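CBIX (Paracoccus pantotrophus, PDB 4CCS) probably acts as the terminal chelatase of siroheme biosynthesis in denitrifying alpha-proteobacteria, inserting iron into sirohydrochlorin. Local coordinates at residues A53-T57 with G82-R87. Sequence-based numbering, arbitrary orientation.
Sequences ADDET and GAPKAR
Two type I beta turns, D54 to T57 and A83 to A86, pack against each other just ahead of the neighbouring parallel strands 57-61 and 87-88, with CA register D54-A83 (4.4 Å) and D55-A86 (4.5 Å). D55 is the centre of the contact, 94 Å² of it being covered. With chi1 at -79° (m), D55 OD1 accepts a hydrogen bond from K85 N (2.8 Å, 157° at the hydrogen) and lies 3.3 Å from P84 CD. A83 points its CB toward the first turn, 3.6 Å from D54 C; G82, at phi/psi 104/13, turns the chain out of helix 68-80. T57 (39 Å² covered) stands where the loops become strands: T57 O accepts a weak hydrogen bond from R87 N (3.2 Å, 131°), and R87 goes on to pair with I59. Within the first turn, D54 OD1 accepts hydrogen bonds from E56 N (3.3 Å, an Asx turn) and T57 OG1 (2.8 Å). These loops lead into the third and fourth strands of a four-stranded parallel sheet (order 2-1-3-4) in an alpha/beta domain. Chemically, one carboxylate oxygen satisfies a backbone NH inside the opposing turn, while the close approach, with A86 CB 3.5 Å from D54 O, is consistent with the small side chains at A83 and A86.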
ATOM      1  N   ALA A  53       0.798 -21.749  -6.016  1.00 43.80           N
ATOM      2  CA  ALA A  53       1.961 -21.256  -6.753  1.00 42.86           C
ATOM      3  C   ALA A  53       2.914 -22.381  -7.126  1.00 45.26           C
ATOM      4  O   ALA A  53       3.030 -23.370  -6.403  1.00 45.08           O
ATOM      5  CB  ALA A  53       2.700 -20.213  -5.924  1.00 43.46           C
ATOM      6  N   ASP A  54       3.624 -22.202  -8.246  1.00 40.78           N
ATOM      7  CA  ASP A  54       4.647 -23.121  -8.742  1.00 39.93           C
ATOM      8  C   ASP A  54       5.854 -22.316  -9.239  1.00 43.83           C
ATOM      9  O   ASP A  54       5.850 -21.085  -9.131  1.00 42.90           O
ATOM     10  CB  ASP A  54       4.090 -24.087  -9.811  1.00 41.25           C
ATOM     11  CG  ASP A  54       3.347 -23.456 -10.974  1.00 46.41           C
ATOM     12  OD1 ASP A  54       3.745 -22.347 -11.412  1.00 45.18           O
ATOM     13  OD2 ASP A  54       2.402 -24.094 -11.487  1.00 51.92           O
ATOM     14  N   ASP A  55       6.882 -23.001  -9.774  1.00 41.05           N
ATOM     15  CA  ASP A  55       8.113 -22.385 -10.273  1.00 40.85           C
ATOM     16  C   ASP A  55       7.917 -21.365 -11.405  1.00 42.41           C
ATOM     17  O   ASP A  55       8.793 -20.525 -11.602  1.00 42.34           O
ATOM     18  CB  ASP A  55       9.128 -23.469 -10.685  1.00 43.41           C
ATOM     19  CG  ASP A  55       9.864 -24.090  -9.510  1.00 56.35           C
ATOM     20  OD1 ASP A  55       9.954 -23.431  -8.449  1.00 55.84           O
ATOM     21  OD2 ASP A  55      10.376 -25.220  -9.662  1.00 65.95           O
ATOM     22  N   GLU A  56       6.780 -21.414 -12.127  1.00 37.42           N
ATOM     23  CA  GLU A  56       6.503 -20.459 -13.206  1.00 37.13           C
ATOM     24  C   GLU A  56       5.475 -19.381 -12.806  1.00 38.39           C
ATOM     25  O   GLU A  56       4.965 -18.664 -13.671  1.00 37.71           O
ATOM     26  CB  GLU A  56       6.104 -21.189 -14.506  1.00 39.04           C
ATOM     27  CG  GLU A  56       7.296 -21.720 -15.294  1.00 53.01           C
ATOM     28  CD  GLU A  56       7.959 -20.724 -16.230  1.00 83.03           C
ATOM     29  OE1 GLU A  56       8.624 -19.784 -15.737  1.00 77.72           O
ATOM     30  OE2 GLU A  56       7.824 -20.893 -17.465  1.00 82.55           O
ATOM     31  N   THR A  57       5.188 -19.249 -11.499  1.00 33.70           N
ATOM     32  CA  THR A  57       4.231 -18.248 -10.999  1.00 32.56           C
ATOM     33  C   THR A  57       4.956 -16.933 -10.684  1.00 33.52           C
ATOM     34  O   THR A  57       6.072 -16.958 -10.159  1.00 33.29           O
ATOM     35  CB  THR A  57       3.445 -18.792  -9.766  1.00 34.67           C
ATOM     36  OG1 THR A  57       2.810 -20.028 -10.100  1.00 29.88           O
ATOM     37  CG2 THR A  57       2.383 -17.817  -9.247  1.00 31.68           C
ATOM     38  N   GLY A  82       6.597 -25.651  -2.600  1.00 60.17           N
ATOM     39  CA  GLY A  82       6.878 -26.314  -3.873  1.00 59.95           C
ATOM     40  C   GLY A  82       7.200 -25.332  -5.002  1.00 63.89           C
ATOM     41  O   GLY A  82       7.241 -25.746  -6.164  1.00 63.50           O
ATOM     42  N   ALA A  83       7.454 -24.044  -4.665  1.00 60.04           N
ATOM     43  CA  ALA A  83       7.753 -22.988  -5.640  1.00 59.36           C
ATOM     44  C   ALA A  83       9.055 -22.181  -5.341  1.00 62.58           C
ATOM     45  O   ALA A  83       8.959 -20.960  -5.152  1.00 62.01           O
ATOM     46  CB  ALA A  83       6.558 -22.050  -5.753  1.00 60.00           C
ATOM     47  N   PRO A  84      10.267 -22.830  -5.331  1.00 58.52           N
ATOM     48  CA  PRO A  84      11.507 -22.080  -5.066  1.00 57.67           C
ATOM     49  C   PRO A  84      11.896 -21.080  -6.154  1.00 58.94           C
ATOM     50  O   PRO A  84      12.475 -20.042  -5.836  1.00 58.83           O
ATOM     51  CB  PRO A  84      12.568 -23.179  -4.907  1.00 59.59           C
ATOM     52  CG  PRO A  84      12.006 -24.354  -5.604  1.00 64.34           C
ATOM     53  CD  PRO A  84      10.543 -24.283  -5.316  1.00 59.93           C
ATOM     54  N   LYS A  85      11.588 -21.392  -7.426  1.00 53.06           N
ATOM     55  CA  LYS A  85      11.914 -20.536  -8.567  1.00 51.82           C
ATOM     56  C   LYS A  85      10.816 -19.518  -8.920  1.00 52.29           C
ATOM     57  O   LYS A  85      10.927 -18.854  -9.954  1.00 52.37           O
ATOM     58  CB  LYS A  85      12.311 -21.380  -9.791  1.00 54.69           C
ATOM     59  CG  LYS A  85      13.750 -21.882  -9.735  1.00 70.61           C
ATOM     60  CD  LYS A  85      14.085 -22.802 -10.904  1.00 80.20           C
ATOM     61  CE  LYS A  85      15.509 -23.309 -10.851  1.00 93.46           C
ATOM     62  NZ  LYS A  85      15.728 -24.276  -9.737  1.00103.15           N
ATOM     63  N   ALA A  86       9.775 -19.373  -8.060  1.00 45.18           N
ATOM     64  CA  ALA A  86       8.702 -18.399  -8.279  1.00 43.26           C
ATOM     65  C   ALA A  86       9.275 -16.978  -8.173  1.00 43.27           C
ATOM     66  O   ALA A  86       9.951 -16.643  -7.196  1.00 42.81           O
ATOM     67  CB  ALA A  86       7.570 -18.606  -7.281  1.00 43.83           C
ATOM     68  N   ARG A  87       9.058 -16.182  -9.222  1.00 36.84           N
ATOM     69  CA  ARG A  87       9.563 -14.822  -9.345  1.00 35.63           C
ATOM     70  C   ARG A  87       8.737 -13.824  -8.532  1.00 34.61           C
ATOM     71  O   ARG A  87       7.524 -13.746  -8.698  1.00 31.76           O
ATOM     72  CB  ARG A  87       9.608 -14.426 -10.828  1.00 37.47           C
ATOM     73  CG  ARG A  87      10.283 -13.091 -11.123  1.00 53.00           C
ATOM     74  CD  ARG A  87      10.272 -12.816 -12.615  1.00 65.55           C
ATOM     75  NE  ARG A  87      10.595 -11.423 -12.916  1.00 74.16           N
ATOM     76  CZ  ARG A  87      10.417 -10.853 -14.104  1.00 86.82           C
ATOM     77  NH1 ARG A  87       9.913 -11.552 -15.114  1.00 74.07           N
ATOM     78  NH2 ARG A  87      10.733  -9.579 -14.288  1.00 72.10           N
TER